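Local coordinates for putative oxidoreductase (Gluconobacter oxydans, PDB 3WJ7), which belongs to the short-chain dehydrogenase/reductase (SDR) family and probably catalyses coenzyme-dependent oxidation or reduction of carbonyl compounds, at residues A[25-30]-A[50-55]; A[34-39]-A[226-231]; A[86-91]-A[181-186]; A[108-113]-A[172-177]. One frame throughout, in Å; residues are numbered along the deposited sequence.

Interaction 1: A[25-30]-A[50-55]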
loop_
_atom_site.group_PDB
_atom_site.type_symbol
_atom_site.label_atom_id
_atom_site.label_comp_id
_atom_site.label_asym_id
_atom_site.label_seq_id
_atom_site.Cartn_x
_atom_site.Cartn_y
_atom_site.Cartn_z
ATOM N N VAL A 25 16.513 19.291 -8.839
ATOM C CA VAL A 25 17.658 19.556 -7.959
ATOM C C VAL A 25 18.989 18.925 -8.414
ATOM O O VAL A 25 20.035 19.589 -8.391
ATOM C CB VAL A 25 17.382 19.110 -6.517
ATOM C CG1 VAL A 25 18.646 19.296 -5.689
ATOM C CG2 VAL A 25 16.203 19.885 -5.973
ATOM N N GLY A 26 18.928 17.661 -8.810
ATOM C CA GLY A 26 20.084 16.940 -9.294
ATOM C C GLY A 26 20.796 17.701 -10.402
ATOM O O GLY A 26 22.050 17.860 -10.400
ATOM N N SER A 27 20.032 18.212 -11.359
ATOM C CA SER A 27 20.763 18.884 -12.428
ATOM C C SER A 27 21.279 20.239 -12.010
ATOM O O SER A 27 22.327 20.686 -12.484
ATOM C CB SER A 27 20.000 18.938 -13.745
ATOM O OG SER A 27 19.003 19.896 -13.693
ATOM N N ALA A 28 20.582 20.902 -11.106
ATOM C CA ALA A 28 21.110 22.183 -10.722
ATOM C C ALA A 28 22.377 21.984 -9.870
ATOM O O ALA A 28 23.326 22.757 -9.988
ATOM C CB ALA A 28 20.072 23.010 -10.017
ATOM N N VAL A 29 22.396 20.919 -9.064
ATOM C CA VAL A 29 23.554 20.555 -8.287
ATOM C C VAL A 29 24.708 20.257 -9.257
ATOM O O VAL A 29 25.836 20.729 -9.071
ATOM C CB VAL A 29 23.241 19.371 -7.340
ATOM C CG1 VAL A 29 24.523 18.660 -6.878
ATOM C CG2 VAL A 29 22.523 19.886 -6.117
ATOM N N ALA A 30 24.413 19.510 -10.315
ATOM C CA ALA A 30 25.434 19.143 -11.281
ATOM C C ALA A 30 26.098 20.381 -11.891
ATOM O O ALA A 30 27.326 20.441 -11.937
ATOM C CB ALA A 30 24.855 18.267 -12.372
ATOM N N ARG A 50 17.815 12.437 -21.071
ATOM C CA ARG A 50 19.039 13.246 -20.994
ATOM C C ARG A 50 18.940 14.694 -21.495
ATOM O O ARG A 50 19.911 15.235 -22.031
ATOM C CB ARG A 50 20.156 12.509 -21.733
ATOM C CG ARG A 50 20.602 11.267 -20.985
ATOM C CD ARG A 50 20.744 10.032 -21.852
ATOM N NE ARG A 50 20.240 8.892 -21.084
ATOM C CZ ARG A 50 20.741 7.653 -21.102
ATOM N NH1 ARG A 50 21.790 7.340 -21.858
ATOM N NH2 ARG A 50 20.188 6.714 -20.344
ATOM N N SER A 51 17.790 15.328 -21.277
ATOM C CA SER A 51 17.498 16.626 -21.877
ATOM C C SER A 51 18.168 17.836 -21.230
ATOM O O SER A 51 18.716 18.676 -21.936
ATOM C CB SER A 51 15.990 16.848 -21.980
ATOM O OG SER A 51 15.524 16.348 -23.210
ATOM N N ASN A 52 18.092 17.967 -19.908
ATOM C CA ASN A 52 18.834 19.053 -19.239
ATOM C C ASN A 52 20.234 18.560 -18.795
ATOM O O ASN A 52 20.835 19.034 -17.808
ATOM C CB ASN A 52 18.006 19.723 -18.121
ATOM C CG ASN A 52 17.485 18.737 -17.086
ATOM O OD1 ASN A 52 17.674 17.520 -17.198
ATOM N ND2 ASN A 52 16.833 19.265 -16.059
ATOM N N ILE A 53 20.731 17.603 -19.582
ATOM C CA ILE A 53 21.992 16.921 -19.349
ATOM C C ILE A 53 23.036 17.309 -20.384
ATOM O O ILE A 53 24.083 17.813 -20.006
ATOM C CB ILE A 53 21.822 15.382 -19.373
ATOM C CG1 ILE A 53 21.536 14.847 -17.984
ATOM C CG2 ILE A 53 23.073 14.681 -19.914
ATOM C CD1 ILE A 53 21.720 13.350 -17.930
ATOM N N ALA A 54 22.764 17.071 -21.673
ATOM C CA ALA A 54 23.809 17.169 -22.713
ATOM C C ALA A 54 24.678 18.424 -22.558
ATOM O O ALA A 54 25.855 18.412 -22.899
ATOM C CB ALA A 54 23.216 17.060 -24.110
ATOM N N GLU A 55 24.083 19.483 -22.005
ATOM C CA GLU A 55 24.792 20.665 -21.480
ATOM C C GLU A 55 26.108 20.397 -20.743
ATOM O O GLU A 55 27.022 21.210 -20.792
ATOM C CB GLU A 55 23.878 21.428 -20.521
ATOM C CG GLU A 55 23.510 22.823 -20.979
ATOM C CD GLU A 55 22.657 23.542 -19.957
ATOM O OE1 GLU A 55 22.787 23.241 -18.744
ATOM O OE2 GLU A 55 21.859 24.408 -20.372
#
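Ser27 and Asn52 alone carry this small, buried contact between the first helix of a Rossmann fold and the loop leaving its second strand. Asn52 reaches the helix with the amino side of its carboxamide: ND2 stands 3.3 Å from Ser27 OG and 3.9 Å from Ser27 CB. The approach angle is poor for a hydrogen bond, so this is a polar van der Waals contact. Ser27 OG is held instead by Gly23 O, in the preceding turn of the GxxGxxG segment that also contains Gly26. A chi1 of 76° sets the hydroxyl between backbone N and carbonyl carbon, turned back toward that oxygen. On the loop side Asn52 CG takes the matching position (chi1 55°), and Arg188 and Ile190 pack on its side chain. With an alanine here the carboxamide would be lost, which would probably open a gap beside Ser27 and leave Arg188 and Ile190 with less to rest on. Packing is much looser around this one close pair: Arg50, Ser51, Ala54 and Glu55 are exposed, and Glu55 turns its carboxylate to a salt bridge with Arg188. Behind Ser27, Val25, Ala28 and Val29 pack on helix 220-233, while Ile53 rests on Val44 at the end of strand 39-44.

Interaction 2: A[34-39]-A[226-231]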
loop_
_atom_site.group_PDB
_atom_site.type_symbol
_atom_site.label_atom_id
_atom_site.label_comp_id
_atom_site.label_asym_id
_atom_site.label_seq_id
_atom_site.Cartn_x
_atom_site.Cartn_y
_atom_site.Cartn_z
ATOM N N GLU A 34 30.057 21.490 -11.819
ATOM C CA GLU A 34 30.759 21.710 -13.071
ATOM C C GLU A 34 31.483 23.076 -13.099
ATOM O O GLU A 34 32.640 23.134 -13.501
ATOM C CB GLU A 34 29.805 21.591 -14.246
ATOM C CG GLU A 34 30.494 21.636 -15.603
ATOM C CD GLU A 34 30.971 20.270 -16.058
ATOM O OE1 GLU A 34 30.234 19.270 -15.821
ATOM O OE2 GLU A 34 32.074 20.199 -16.661
ATOM N N GLU A 35 30.808 24.150 -12.665
ATOM C CA GLU A 35 31.380 25.508 -12.682
ATOM C C GLU A 35 32.479 25.642 -11.637
ATOM O O GLU A 35 33.380 26.472 -11.776
ATOM C CB GLU A 35 30.298 26.596 -12.498
ATOM C CG GLU A 35 29.143 26.496 -13.510
ATOM C CD GLU A 35 28.058 27.565 -13.337
ATOM O OE1 GLU A 35 28.387 28.776 -13.386
ATOM O OE2 GLU A 35 26.866 27.203 -13.174
ATOM N N ARG A 36 32.394 24.821 -10.595
ATOM C CA ARG A 36 33.498 24.636 -9.665
ATOM C C ARG A 36 34.631 23.679 -10.174
ATOM O O ARG A 36 35.587 23.417 -9.449
ATOM C CB ARG A 36 32.952 24.171 -8.306
ATOM C CG ARG A 36 32.882 25.258 -7.228
ATOM C CD ARG A 36 32.125 24.674 -6.074
ATOM N NE ARG A 36 31.735 25.546 -4.966
ATOM C CZ ARG A 36 30.777 26.480 -4.982
ATOM N NH1 ARG A 36 30.107 26.820 -6.089
ATOM N NH2 ARG A 36 30.498 27.109 -3.855
ATOM N N GLY A 37 34.498 23.163 -11.405
ATOM C CA GLY A 37 35.444 22.210 -12.030
ATOM C C GLY A 37 35.720 20.819 -11.427
ATOM O O GLY A 37 36.854 20.358 -11.421
ATOM N N HIS A 38 34.696 20.138 -10.924
ATOM C CA HIS A 38 34.807 18.709 -10.654
ATOM C C HIS A 38 34.747 17.966 -11.963
ATOM O O HIS A 38 34.172 18.468 -12.930
ATOM C CB HIS A 38 33.637 18.260 -9.785
ATOM C CG HIS A 38 33.700 18.799 -8.400
ATOM N ND1 HIS A 38 33.709 17.987 -7.290
ATOM C CD2 HIS A 38 33.815 20.068 -7.942
ATOM C CE1 HIS A 38 33.807 18.734 -6.203
ATOM N NE2 HIS A 38 33.880 20.001 -6.572
ATOM N N ARG A 39 35.318 16.771 -12.007
ATOM C CA ARG A 39 35.065 15.888 -13.138
ATOM C C ARG A 39 33.815 15.076 -12.806
ATOM O O ARG A 39 33.780 14.329 -11.820
ATOM C CB ARG A 39 36.251 14.952 -13.439
ATOM C CG ARG A 39 37.585 15.343 -12.823
ATOM C CD ARG A 39 38.689 14.462 -13.402
ATOM N NE ARG A 39 40.055 14.870 -13.036
ATOM C CZ ARG A 39 41.168 14.418 -13.624
ATOM N NH1 ARG A 39 41.101 13.539 -14.623
ATOM N NH2 ARG A 39 42.357 14.846 -13.216
ATOM N N GLY A 226 24.347 25.282 -1.916
ATOM C CA GLY A 226 24.471 24.748 -0.563
ATOM C C GLY A 226 25.039 23.331 -0.522
ATOM O O GLY A 226 25.728 22.974 0.431
ATOM N N HIS A 227 24.772 22.516 -1.549
ATOM C CA HIS A 227 25.406 21.206 -1.627
ATOM C C HIS A 227 26.921 21.362 -1.774
ATOM O O HIS A 227 27.690 20.608 -1.182
ATOM C CB HIS A 227 24.894 20.399 -2.820
ATOM C CG HIS A 227 23.521 19.837 -2.653
ATOM N ND1 HIS A 227 23.278 18.480 -2.595
ATOM C CD2 HIS A 227 22.311 20.437 -2.601
ATOM C CE1 HIS A 227 21.978 18.271 -2.473
ATOM N NE2 HIS A 227 21.371 19.442 -2.471
ATOM N N ALA A 228 27.359 22.333 -2.577
ATOM C CA ALA A 228 28.790 22.484 -2.813
ATOM C C ALA A 228 29.473 22.897 -1.522
ATOM O O ALA A 228 30.540 22.370 -1.160
ATOM C CB ALA A 228 29.063 23.468 -3.945
ATOM N N LEU A 229 28.814 23.816 -0.808
ATOM C CA LEU A 229 29.298 24.317 0.501
ATOM C C LEU A 229 29.371 23.234 1.533
ATOM O O LEU A 229 30.221 23.298 2.407
ATOM C CB LEU A 229 28.380 25.429 1.029
ATOM C CG LEU A 229 28.329 26.633 0.085
ATOM C CD1 LEU A 229 27.258 27.651 0.489
ATOM C CD2 LEU A 229 29.733 27.220 -0.010
ATOM N N ALA A 230 28.465 22.248 1.463
ATOM C CA ALA A 230 28.527 21.142 2.425
ATOM C C ALA A 230 29.706 20.231 2.135
ATOM O O ALA A 230 30.317 19.723 3.075
ATOM C CB ALA A 230 27.252 20.349 2.466
ATOM N N LEU A 231 30.015 20.038 0.848
ATOM C CA LEU A 231 31.224 19.344 0.447
ATOM C C LEU A 231 32.483 20.094 0.913
ATOM O O LEU A 231 33.446 19.452 1.346
ATOM C CB LEU A 231 31.293 19.177 -1.078
ATOM C CG LEU A 231 32.689 18.770 -1.583
ATOM C CD1 LEU A 231 32.998 17.332 -1.305
ATOM C CD2 LEU A 231 32.807 18.963 -3.066
#
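Arg36 and His38, in the turn that ends helix 24-35, make a van der Waals contact with helix 220-233 near the protein surface, a guanidinium and an imidazole resting on the aliphatic side chains of Ala228, Leu229 and Leu231. The turn belongs to the first beta-alpha-beta crossover of the Rossmann fold, which joins parallel strands 15-18 and 39-44 through helix 24-35. Gly37 closes that helix in a Schellman motif: its phi is positive (61°), and its N donates to Glu34 O at 2.8 Å. This reversal places Arg36 and His38 along the same neighbouring helix. The Arg36 chain runs extended from CG to NE and brings its guanidinium over Ala228, whose CB lies over one face, nearer its margin than its middle, 3.5 Å from NE. Leu229 comes in differently. Its CB points away from the turn, yet CD2 returns to the guanidinium edge, 3.9 Å from NH2, with the two side chains crossing at about a right angle. Two salt bridges, NH1 with Glu225 and NE with Glu232, hold the guanidinium in position and balance its charge; both carboxylates come from the helix that its face covers. Leu231 also packs inward on Ile80, Phe82 and Ile122 of the central sheet. Toward the turn it meets His38 from the opposite direction. The imidazole is tied through ND1 to Thr16 OG1, and its other end presents an edge to the leucine, with CE1 and NE2 3.3 and 3.8 Å from Leu231 CD2.

Interaction 3: A[86-91]-A[181-186]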
loop_
_atom_site.group_PDB
_atom_site.type_symbol
_atom_site.label_atom_id
_atom_site.label_comp_id
_atom_site.label_asym_id
_atom_site.label_seq_id
_atom_site.Cartn_x
_atom_site.Cartn_y
_atom_site.Cartn_z
ATOM N N ALA A 86 16.091 10.812 -7.407
ATOM C CA ALA A 86 15.777 10.903 -8.853
ATOM C C ALA A 86 14.626 11.898 -9.124
ATOM O O ALA A 86 14.737 12.812 -9.963
ATOM C CB ALA A 86 15.444 9.518 -9.413
ATOM N N ASP A 87 13.527 11.705 -8.394
ATOM C CA ASP A 87 12.418 12.646 -8.390
ATOM C C ASP A 87 12.268 13.322 -7.022
ATOM O O ASP A 87 13.046 13.095 -6.084
ATOM C CB ASP A 87 11.102 11.948 -8.746
ATOM C CG ASP A 87 11.308 10.701 -9.559
ATOM O OD1 ASP A 87 11.588 10.823 -10.778
ATOM O OD2 ASP A 87 11.187 9.596 -8.976
ATOM N N TYR A 88 11.222 14.139 -6.947
ATOM C CA TYR A 88 10.882 14.965 -5.809
ATOM C C TYR A 88 9.337 14.922 -5.793
ATOM O O TYR A 88 8.675 15.621 -6.575
ATOM C CB TYR A 88 11.453 16.411 -6.013
ATOM C CG TYR A 88 11.070 17.384 -4.908
ATOM C CD1 TYR A 88 11.987 17.756 -3.896
ATOM C CD2 TYR A 88 9.766 17.904 -4.853
ATOM C CE1 TYR A 88 11.597 18.605 -2.869
ATOM C CE2 TYR A 88 9.368 18.747 -3.832
ATOM C CZ TYR A 88 10.267 19.105 -2.846
ATOM O OH TYR A 88 9.786 19.963 -1.865
ATOM N N ARG A 89 8.764 14.062 -4.947
ATOM C CA ARG A 89 7.294 13.875 -4.872
ATOM C C ARG A 89 6.579 13.363 -6.161
ATOM O O ARG A 89 5.415 13.718 -6.388
ATOM C CB ARG A 89 6.599 15.149 -4.358
ATOM C CG ARG A 89 6.629 15.382 -2.850
ATOM C CD ARG A 89 6.557 16.883 -2.584
ATOM N NE ARG A 89 5.778 17.280 -1.406
ATOM C CZ ARG A 89 5.212 18.481 -1.248
ATOM N NH1 ARG A 89 5.315 19.413 -2.197
ATOM N NH2 ARG A 89 4.526 18.754 -0.143
ATOM N N LEU A 90 7.260 12.533 -6.972
ATOM C CA LEU A 90 6.649 11.813 -8.108
ATOM C C LEU A 90 5.486 10.917 -7.639
ATOM O O LEU A 90 5.698 9.921 -6.943
ATOM C CB LEU A 90 7.685 10.941 -8.841
ATOM C CG LEU A 90 7.242 9.988 -9.992
ATOM C CD1 LEU A 90 7.282 10.645 -11.369
ATOM C CD2 LEU A 90 8.061 8.698 -10.050
ATOM N N TRP A 91 4.265 11.274 -8.013
ATOM C CA TRP A 91 3.101 10.462 -7.737
ATOM C C TRP A 91 3.290 9.052 -8.354
ATOM O O TRP A 91 3.898 8.912 -9.432
ATOM C CB TRP A 91 1.857 11.148 -8.306
ATOM C CG TRP A 91 0.661 10.288 -8.249
ATOM C CD1 TRP A 91 -0.310 10.330 -7.317
ATOM C CD2 TRP A 91 0.315 9.203 -9.148
ATOM N NE1 TRP A 91 -1.256 9.361 -7.568
ATOM C CE2 TRP A 91 -0.896 8.650 -8.679
ATOM C CE3 TRP A 91 0.915 8.653 -10.298
ATOM C CZ2 TRP A 91 -1.534 7.579 -9.313
ATOM C CZ3 TRP A 91 0.285 7.568 -10.928
ATOM C CH2 TRP A 91 -0.927 7.047 -10.429
ATOM N N PRO A 181 17.190 20.174 2.015
ATOM C CA PRO A 181 16.541 21.281 1.304
ATOM C C PRO A 181 15.070 21.436 1.718
ATOM O O PRO A 181 14.441 20.458 2.096
ATOM C CB PRO A 181 16.554 20.826 -0.149
ATOM C CG PRO A 181 17.484 19.654 -0.218
ATOM C CD PRO A 181 17.490 19.037 1.135
ATOM N N SER A 182 14.554 22.663 1.694
ATOM C CA SER A 182 13.138 22.900 1.896
ATOM C C SER A 182 12.466 22.680 0.539
ATOM O O SER A 182 12.807 21.746 -0.180
ATOM C CB SER A 182 12.888 24.319 2.425
ATOM O OG SER A 182 13.363 25.317 1.520
ATOM N N THR A 183 11.538 23.535 0.152
ATOM C CA THR A 183 10.857 23.314 -1.103
ATOM C C THR A 183 11.346 24.211 -2.234
ATOM O O THR A 183 11.119 25.402 -2.231
ATOM C CB THR A 183 9.307 23.166 -0.953
ATOM O OG1 THR A 183 8.602 23.909 -1.969
ATOM C CG2 THR A 183 8.813 23.481 0.426
ATOM N N PRO A 184 12.082 23.624 -3.192
ATOM C CA PRO A 184 12.820 24.445 -4.144
ATOM C C PRO A 184 11.951 24.904 -5.285
ATOM O O PRO A 184 11.197 24.137 -5.818
ATOM C CB PRO A 184 13.849 23.496 -4.685
ATOM C CG PRO A 184 13.182 22.144 -4.616
ATOM C CD PRO A 184 12.333 22.175 -3.377
ATOM N N VAL A 185 12.087 26.178 -5.643
ATOM C CA VAL A 185 11.368 26.784 -6.731
ATOM C C VAL A 185 12.431 27.462 -7.563
ATOM O O VAL A 185 13.482 27.850 -7.046
ATOM C CB VAL A 185 10.372 27.812 -6.177
ATOM C CG1 VAL A 185 9.771 28.678 -7.241
ATOM C CG2 VAL A 185 9.298 27.095 -5.398
ATOM N N GLY A 186 12.188 27.575 -8.856
ATOM C CA GLY A 186 13.082 28.322 -9.715
ATOM C C GLY A 186 12.924 28.008 -11.176
ATOM O O GLY A 186 11.904 27.419 -11.586
#
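Tyr88 reaches out of its loop to set the hydroxyl end of its ring against Thr183 and Pro184. With CG anti to the backbone N (chi1 176°), the side chain extends across a backbone separation of 9.6 Å between Tyr88 CA and Thr183 CA. It meets the two residues in different ways. Thr183 crosses the tyrosine at about a right angle, and Tyr88 OH abuts its CB at 3.4 Å. The threonine hydroxyl does not join in: OG1 is 4.1 Å from Tyr88 OH, too far for a hydrogen bond. Pro184 comes from the opposite direction and brings CD up to the ring obliquely, 3.7 Å from Tyr88 CE1, an apolar touch between pyrrolidine and phenol. A third neighbour, Ser182 O, lies near the ring plane at the edge, 3.9 Å from Tyr88 OH. In the Rossmann fold this is the C-terminal side of the parallel sheet, where the loop after strand 78-83 faces the end of strand 176-185; in SDR enzymes the coenzyme and substrate bind along this side. Consistent with that, Tyr88 also touches Tyr154, which matches the tyrosine of the family's YxxxK motif. A mercury ion lies about 5 Å from the Tyr88 side chain. The strand is tied to its neighbour 214-219: Thr183 shares backbone bonds with Asn216 and Val218, Ser182 points its side chain away from the loop, where OG bonds to Asn216, and Pro184 packs on Val218. Farther along the loop, Trp91 packs on Ile151 of the second subunit.

Interaction 4: A[108-113]-A[172-177]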
loop_
_atom_site.group_PDB
_atom_site.type_symbol
_atom_site.label_atom_id
_atom_site.label_comp_id
_atom_site.label_asym_id
_atom_site.label_seq_id
_atom_site.Cartn_x
_atom_site.Cartn_y
_atom_site.Cartn_z
ATOM N N ASN A 108 21.741 0.482 -0.660
ATOM C CA ASN A 108 22.677 -0.107 -1.592
ATOM C C ASN A 108 23.764 0.951 -2.029
ATOM O O ASN A 108 24.995 0.683 -2.017
ATOM C CB ASN A 108 21.932 -0.737 -2.781
ATOM C CG ASN A 108 21.009 -1.933 -2.361
ATOM O OD1 ASN A 108 21.223 -2.567 -1.328
ATOM N ND2 ASN A 108 19.987 -2.227 -3.172
ATOM N N LEU A 109 23.317 2.148 -2.397
ATOM C CA LEU A 109 24.226 3.126 -2.866
ATOM C C LEU A 109 25.273 3.423 -1.779
ATOM O O LEU A 109 26.494 3.410 -2.061
ATOM C CB LEU A 109 23.505 4.410 -3.264
ATOM C CG LEU A 109 24.470 5.466 -3.809
ATOM C CD1 LEU A 109 25.128 4.960 -5.093
ATOM C CD2 LEU A 109 23.734 6.774 -4.066
ATOM N N MET A 110 24.802 3.687 -0.559
ATOM C CA MET A 110 25.691 3.983 0.560
ATOM C C MET A 110 26.691 2.849 0.868
ATOM O O MET A 110 27.883 3.082 1.037
ATOM C CB MET A 110 24.887 4.356 1.805
ATOM C CG MET A 110 24.091 5.656 1.711
ATOM S SD MET A 110 24.933 7.151 1.112
ATOM C CE MET A 110 24.224 7.333 -0.511
ATOM N N LEU A 111 26.204 1.615 0.942
ATOM C CA LEU A 111 27.080 0.490 1.152
ATOM C C LEU A 111 28.068 0.320 -0.009
ATOM O O LEU A 111 29.245 0.064 0.225
ATOM C CB LEU A 111 26.285 -0.771 1.382
ATOM C CG LEU A 111 25.462 -0.972 2.671
ATOM C CD1 LEU A 111 24.778 -2.347 2.649
ATOM C CD2 LEU A 111 26.332 -0.849 3.905
ATOM N N ALA A 112 27.605 0.491 -1.249
ATOM C CA ALA A 112 28.495 0.385 -2.424
ATOM C C ALA A 112 29.606 1.417 -2.442
ATOM O O ALA A 112 30.746 1.080 -2.773
ATOM C CB ALA A 112 27.713 0.401 -3.740
ATOM N N ALA A 113 29.287 2.657 -2.074
ATOM C CA ALA A 113 30.286 3.766 -2.016
ATOM C C ALA A 113 31.323 3.528 -0.916
ATOM O O ALA A 113 32.505 3.930 -1.011
ATOM C CB ALA A 113 29.598 5.086 -1.767
ATOM N N LYS A 172 29.025 2.150 10.787
ATOM C CA LYS A 172 29.968 1.680 9.784
ATOM C C LYS A 172 30.847 2.810 9.294
ATOM O O LYS A 172 31.565 2.648 8.314
ATOM C CB LYS A 172 29.251 0.975 8.620
ATOM C CG LYS A 172 28.374 -0.181 9.070
ATOM C CD LYS A 172 28.028 -1.106 7.928
ATOM C CE LYS A 172 27.683 -2.491 8.461
ATOM N NZ LYS A 172 27.436 -3.478 7.363
ATOM N N ASN A 173 30.797 3.952 9.976
ATOM C CA ASN A 173 31.694 5.082 9.637
ATOM C C ASN A 173 31.650 5.522 8.158
ATOM O O ASN A 173 32.675 5.873 7.551
ATOM C CB ASN A 173 33.118 4.783 10.113
ATOM C CG ASN A 173 33.125 4.203 11.523
ATOM O OD1 ASN A 173 32.959 4.932 12.513
ATOM N ND2 ASN A 173 33.256 2.876 11.618
ATOM N N LEU A 174 30.432 5.493 7.608
ATOM C CA LEU A 174 30.087 6.131 6.331
ATOM C C LEU A 174 30.476 7.655 6.303
ATOM O O LEU A 174 30.103 8.436 7.153
ATOM C CB LEU A 174 28.600 5.903 6.037
ATOM C CG LEU A 174 28.155 6.333 4.644
ATOM C CD1 LEU A 174 28.399 5.253 3.598
ATOM C CD2 LEU A 174 26.705 6.802 4.651
ATOM N N PRO A 175 31.282 8.065 5.342
ATOM C CA PRO A 175 31.750 9.434 5.517
ATOM C C PRO A 175 30.751 10.422 4.915
ATOM O O PRO A 175 31.083 11.169 3.983
ATOM C CB PRO A 175 33.066 9.426 4.750
ATOM C CG PRO A 175 32.853 8.402 3.682
ATOM C CD PRO A 175 32.078 7.318 4.350
ATOM N N ALA A 176 29.523 10.388 5.420
ATOM C CA ALA A 176 28.414 11.171 4.835
ATOM C C ALA A 176 28.069 12.442 5.609
ATOM O O ALA A 176 28.097 12.483 6.860
ATOM C CB ALA A 176 27.163 10.302 4.644
ATOM N N ILE A 177 27.776 13.480 4.840
ATOM C CA ILE A 177 27.266 14.734 5.337
ATOM C C ILE A 177 25.867 14.851 4.756
ATOM O O ILE A 177 25.678 14.612 3.556
ATOM C CB ILE A 177 28.121 15.873 4.774
ATOM C CG1 ILE A 177 29.528 15.839 5.390
ATOM C CG2 ILE A 177 27.398 17.206 4.877
ATOM C CD1 ILE A 177 30.590 16.712 4.707
#
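Leu174 places a methyl against helix backbone: its CD1 lies 3.4 Å from Met110 O, an apolar group meeting a carbonyl oxygen. Its other branch does the side-chain packing, CD2 standing 4.0 Å from Met110 SD and 4.1 Å from Met110 CG. A chi1 of -171° swings the isobutyl group of Leu174 clear of its own N and toward helix 95-115. Met110 crosses it at about a right angle, its chain bending about the CB-CG bond (chi2 -49°), which carries the sulfur past CD2. Replacing Leu174 with an alanine would remove both methyls and is likely to open a gap beside the Met110 sulfur that Ile121 alone would not fill. Beneath the pair, Ile121 of the Rossmann sheet touches both side chains. Leu174 lies in the short link from helix 153-172 to strand 176-185, as the first residue of an inverse gamma turn centred on Pro175. Toward solvent the contact thins to Leu111 CD2 and Lys172 CD, 4.4 Å apart, where the lysine offers its methylene chain. Between these side chains the contact is thus one of dispersion and shape, without a directional bond to fix the helix against the link.

In the fold
From the N terminus, interaction 1 closes first, a short loop that joins helix 24-35 to the segment after strand 39-44. Interaction 2 opens within that loop, so the two cross, and it closes only at helix 220-233 after the chain has passed through most of the sheet. Interactions 3 and 4 both lie inside this long excursion, 4 within 3: residues 108-113 meet 172-177 before the same strand, 176-185, runs on to meet the 86-91 loop. Val29 packs on His227 to join interactions 1 and 2, Val25 touches Pro184 between 1 and 3, and Ala230 touches Ile177 between 2 and 4. Helices and loops are thus tied around one Rossmann sheet.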